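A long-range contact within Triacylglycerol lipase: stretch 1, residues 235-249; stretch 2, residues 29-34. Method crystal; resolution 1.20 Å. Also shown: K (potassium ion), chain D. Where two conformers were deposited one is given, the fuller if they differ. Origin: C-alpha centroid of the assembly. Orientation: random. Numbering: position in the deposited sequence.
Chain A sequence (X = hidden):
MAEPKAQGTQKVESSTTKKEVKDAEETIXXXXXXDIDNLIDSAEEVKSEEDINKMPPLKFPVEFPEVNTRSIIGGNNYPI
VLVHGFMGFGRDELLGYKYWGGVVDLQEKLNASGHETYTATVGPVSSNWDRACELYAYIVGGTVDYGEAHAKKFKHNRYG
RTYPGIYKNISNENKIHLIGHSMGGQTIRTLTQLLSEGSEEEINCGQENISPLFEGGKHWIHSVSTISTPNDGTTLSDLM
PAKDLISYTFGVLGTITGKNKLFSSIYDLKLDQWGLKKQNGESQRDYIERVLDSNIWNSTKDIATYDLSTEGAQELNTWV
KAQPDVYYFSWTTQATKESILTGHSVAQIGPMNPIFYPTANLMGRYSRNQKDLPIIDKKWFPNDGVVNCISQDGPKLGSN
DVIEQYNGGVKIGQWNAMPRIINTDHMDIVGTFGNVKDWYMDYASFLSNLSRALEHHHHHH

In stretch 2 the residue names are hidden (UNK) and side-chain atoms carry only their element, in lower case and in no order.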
# COMPACT_ATOMS: atom_id res chain seq x y z
N THR A 235 3.52 -2.48 13.78
CA THR A 235 4.56 -2.62 14.79
C THR A 235 5.78 -3.38 14.27
O THR A 235 6.81 -3.38 14.92
CB THR A 235 4.04 -3.25 16.09
OG1 THR A 235 3.62 -4.59 15.86
CG2 THR A 235 2.92 -2.41 16.70
N LEU A 236 5.69 -3.94 13.07
CA LEU A 236 6.88 -4.50 12.43
C LEU A 236 7.92 -3.40 12.21
O LEU A 236 9.13 -3.62 12.42
CB LEU A 236 6.55 -5.19 11.11
CG LEU A 236 7.72 -5.92 10.44
CD1 LEU A 236 8.29 -7.00 11.35
CD2 LEU A 236 7.26 -6.51 9.13
N SER A 237 7.49 -2.21 11.82
CA SER A 237 8.43 -1.11 11.74
C SER A 237 8.90 -0.69 13.13
O SER A 237 10.09 -0.50 13.36
CB SER A 237 7.87 0.09 10.98
OG SER A 237 8.85 1.12 11.04
N ASP A 238 7.97 -0.53 14.08
CA ASP A 238 8.34 -0.11 15.42
C ASP A 238 9.46 -0.98 16.02
O ASP A 238 10.39 -0.47 16.62
CB ASP A 238 7.15 -0.18 16.37
CG ASP A 238 6.00 0.74 16.00
OD1 ASP A 238 6.03 1.43 14.98
OD2 ASP A 238 5.02 0.75 16.76
N LEU A 239 9.35 -2.29 15.84
CA LEU A 239 10.18 -3.23 16.56
C LEU A 239 11.56 -3.46 15.90
O LEU A 239 12.47 -3.97 16.56
CB LEU A 239 9.46 -4.56 16.80
CG LEU A 239 9.16 -5.49 15.62
CD1 LEU A 239 10.33 -6.42 15.31
CD2 LEU A 239 7.93 -6.31 15.94
N MET A 240 11.71 -3.07 14.63
CA MET A 240 12.94 -3.31 13.84
C MET A 240 13.74 -2.04 13.62
O MET A 240 13.17 -0.99 13.39
CB MET A 240 12.58 -3.83 12.44
CG MET A 240 12.01 -5.20 12.39
SD MET A 240 12.02 -5.85 10.72
CE MET A 240 13.74 -6.31 10.52
N PRO A 241 15.09 -2.14 13.62
CA PRO A 241 15.87 -1.05 13.01
C PRO A 241 15.48 -0.90 11.54
O PRO A 241 15.24 -1.90 10.86
CB PRO A 241 17.32 -1.54 13.15
CG PRO A 241 17.27 -2.61 14.20
CD PRO A 241 15.94 -3.25 14.04
N ALA A 242 15.42 0.34 11.07
CA ALA A 242 15.00 0.61 9.70
C ALA A 242 15.82 -0.16 8.66
O ALA A 242 15.25 -0.74 7.73
CB ALA A 242 15.07 2.09 9.43
N LYS A 243 17.14 -0.13 8.79
CA LYS A 243 18.00 -0.79 7.81
C LYS A 243 17.69 -2.27 7.74
O LYS A 243 17.75 -2.88 6.67
CB LYS A 243 19.49 -0.57 8.16
CG LYS A 243 20.44 -1.18 7.16
CD LYS A 243 21.89 -0.92 7.55
CE LYS A 243 22.84 -1.46 6.49
NZ LYS A 243 24.26 -1.39 6.92
N ASP A 244 17.39 -2.87 8.89
CA ASP A 244 17.10 -4.29 8.94
C ASP A 244 15.76 -4.60 8.28
O ASP A 244 15.63 -5.62 7.61
CB ASP A 244 17.12 -4.81 10.37
CG ASP A 244 18.52 -4.81 10.98
OD1 ASP A 244 19.51 -4.66 10.23
OD2 ASP A 244 18.61 -4.99 12.20
N LEU A 245 14.77 -3.73 8.46
CA LEU A 245 13.48 -3.91 7.82
C LEU A 245 13.66 -3.86 6.30
O LEU A 245 13.15 -4.72 5.58
CB LEU A 245 12.48 -2.86 8.29
CG LEU A 245 11.09 -2.91 7.65
CD1 LEU A 245 10.50 -4.31 7.67
CD2 LEU A 245 10.15 -1.95 8.35
N ILE A 246 14.40 -2.87 5.81
CA ILE A 246 14.63 -2.80 4.37
C ILE A 246 15.39 -4.04 3.87
O ILE A 246 15.03 -4.63 2.85
CB ILE A 246 15.40 -1.51 3.98
CG1 ILE A 246 14.62 -0.25 4.36
CG2 ILE A 246 15.69 -1.51 2.48
CD1 ILE A 246 13.42 0.01 3.50
N SER A 247 16.42 -4.45 4.59
CA SER A 247 17.22 -5.60 4.18
C SER A 247 16.36 -6.87 4.14
O SER A 247 16.41 -7.64 3.19
CB SER A 247 18.42 -5.75 5.12
OG SER A 247 19.30 -6.73 4.61
N TYR A 248 15.55 -7.07 5.18
CA TYR A 248 14.59 -8.16 5.18
C TYR A 248 13.69 -8.15 3.94
O TYR A 248 13.47 -9.19 3.32
CB TYR A 248 13.71 -8.10 6.44
CG TYR A 248 12.51 -9.00 6.35
CD1 TYR A 248 12.63 -10.38 6.49
CD2 TYR A 248 11.25 -8.48 6.12
CE1 TYR A 248 11.53 -11.21 6.39
CE2 TYR A 248 10.14 -9.30 6.01
CZ TYR A 248 10.29 -10.67 6.16
OH TYR A 248 9.17 -11.48 6.05
N THR A 249 13.21 -6.97 3.58
CA THR A 249 12.28 -6.87 2.47
C THR A 249 12.97 -7.15 1.12
O THR A 249 12.33 -7.63 0.19
CB THR A 249 11.55 -5.53 2.49
OG1 THR A 249 11.03 -5.30 3.80
CG2 THR A 249 10.41 -5.54 1.51
N UNK A 29 14.07 -14.58 15.25
CA UNK A 29 14.96 -13.62 14.58
C UNK A 29 14.50 -13.28 13.17
O UNK A 29 14.27 -14.17 12.34
n UNK A 29 20.72 -14.43 15.67
c UNK A 29 17.43 -13.16 14.08
c UNK A 29 18.86 -13.72 14.14
c UNK A 29 19.28 -14.03 15.58
c UNK A 29 16.39 -14.17 14.55
N UNK A 30 14.37 -11.99 12.88
CA UNK A 30 13.99 -11.57 11.54
C UNK A 30 15.25 -11.55 10.68
O UNK A 30 16.23 -10.88 10.99
c UNK A 30 11.21 -9.03 12.44
c UNK A 30 13.00 -9.79 10.07
c UNK A 30 11.93 -10.34 12.24
c UNK A 30 13.27 -10.22 11.51
N UNK A 31 15.24 -12.31 9.59
CA UNK A 31 16.41 -12.42 8.73
C UNK A 31 16.63 -11.14 7.93
O UNK A 31 15.68 -10.39 7.68
c UNK A 31 14.54 -13.61 7.87
c UNK A 31 16.05 -13.57 7.80
c UNK A 31 14.13 -13.17 9.15
N UNK A 32 17.88 -10.91 7.55
CA UNK A 32 18.24 -9.82 6.66
C UNK A 32 18.93 -10.47 5.47
O UNK A 32 18.94 -11.70 5.33
o UNK A 32 20.39 -9.47 7.71
c UNK A 32 19.17 -8.82 7.35
c UNK A 32 18.51 -8.21 8.59
N UNK A 33 19.55 -9.67 4.61
CA UNK A 33 20.23 -10.24 3.47
C UNK A 33 21.38 -11.17 3.85
O UNK A 33 21.76 -12.03 3.06
c UNK A 33 20.73 -9.15 2.53
c UNK A 33 19.65 -8.53 1.64
c UNK A 33 20.24 -7.40 0.84
c UNK A 33 19.05 -9.58 0.71
N UNK A 34 21.89 -11.01 5.07
CA UNK A 34 22.90 -11.93 5.61
C UNK A 34 22.38 -13.36 5.63
O UNK A 34 23.16 -14.31 5.56
c UNK A 34 24.19 -10.43 7.24
o UNK A 34 24.03 -10.93 9.56
o UNK A 34 25.78 -9.77 8.87
c UNK A 34 24.70 -10.37 8.66
c UNK A 34 23.22 -11.56 7.06
K K D . 11.96 0.87 14.89

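Position 29 carries five side-chain atoms, four carbons in an unbranched row ending in nitrogen. The chain is out of reach of stretch 1 and has no contact there. An unbranched four-carbon chain with a terminal nitrogen is lysine: Lys29.

Position 30 has four carbons, forked at the first, with one arm two carbons long. Its CA-to-CB bond points toward stretch 1, and the carbons lie among Leu236, Leu239, Met240 and Tyr248. A fork at CB with unequal arms and no heteroatom identifies isoleucine. In Ile30, CD1 lies 3.7 Å from Leu236 CD1 and 4.0 Å from Leu239 CD1, while CG2 lies 3.6 Å from Met240 CE and 3.6 Å from Tyr248 CD1. Both arms meet Met240, CD1 also reaches the two leucines, and CG2 also packs on Tyr248.

At position 31 three carbons close a ring onto the backbone nitrogen, and one of these ring carbons makes an apolar contact with Tyr248 CD1. Only proline has such a ring. Pro31 CG is the carbon concerned, 4.0 Å from Tyr248 CD1. The backbone O of Pro31 sits 3.3 Å from Tyr248 CB, at the edge of the aromatic ring and near its plane; this buried oxygen finds no hydrogen-bond partner in the model.

Position 32 shows one carbon bearing one oxygen and one carbon, beside Asp244 and Ser247. Branching at CB into a hydroxyl and a methyl means threonine. Thr32 CG2 approaches Asp244 OD1 at 4.0 Å, and Thr32 CB lies 3.4 Å from Ser247 OG. With chi1 in the p well, Thr32 OG1 accepts a weak hydrogen bond from the backbone N of position 34, at 3.4 Å.

Position 33 has four carbons forked at the second, and both this side chain and the backbone N lie beside Ser247 OG. The fork is the pattern of leucine. Leu33 CG comes within 3.5 Å of Ser247 OG, and the backbone of the same residue donates to that hydroxyl.

Position 34 has three carbons in a row, the third carrying two oxygens, and touches nothing on stretch 1. This is a carboxylate one methylene longer than aspartate, hence glutamate. Glu34 takes no part in the contact.

The contact buries 402 Å², summed over both sides, and combines apolar packing with one polar anchor. Ile30 supplies the largest covered area, 91 Å², bridging Leu236, Leu239, Met240 and Tyr248. Beyond it, Leu33 N donates to Ser247 OG at 3.0 Å with a nearly straight N-H...O angle of 166°, tying the start of the 3-10 segment to the second helix. The closest CA atoms are Tyr248 CA and Thr32 CA, 4.3 Å apart.

Stretch 2 (29-34) KIPTLE
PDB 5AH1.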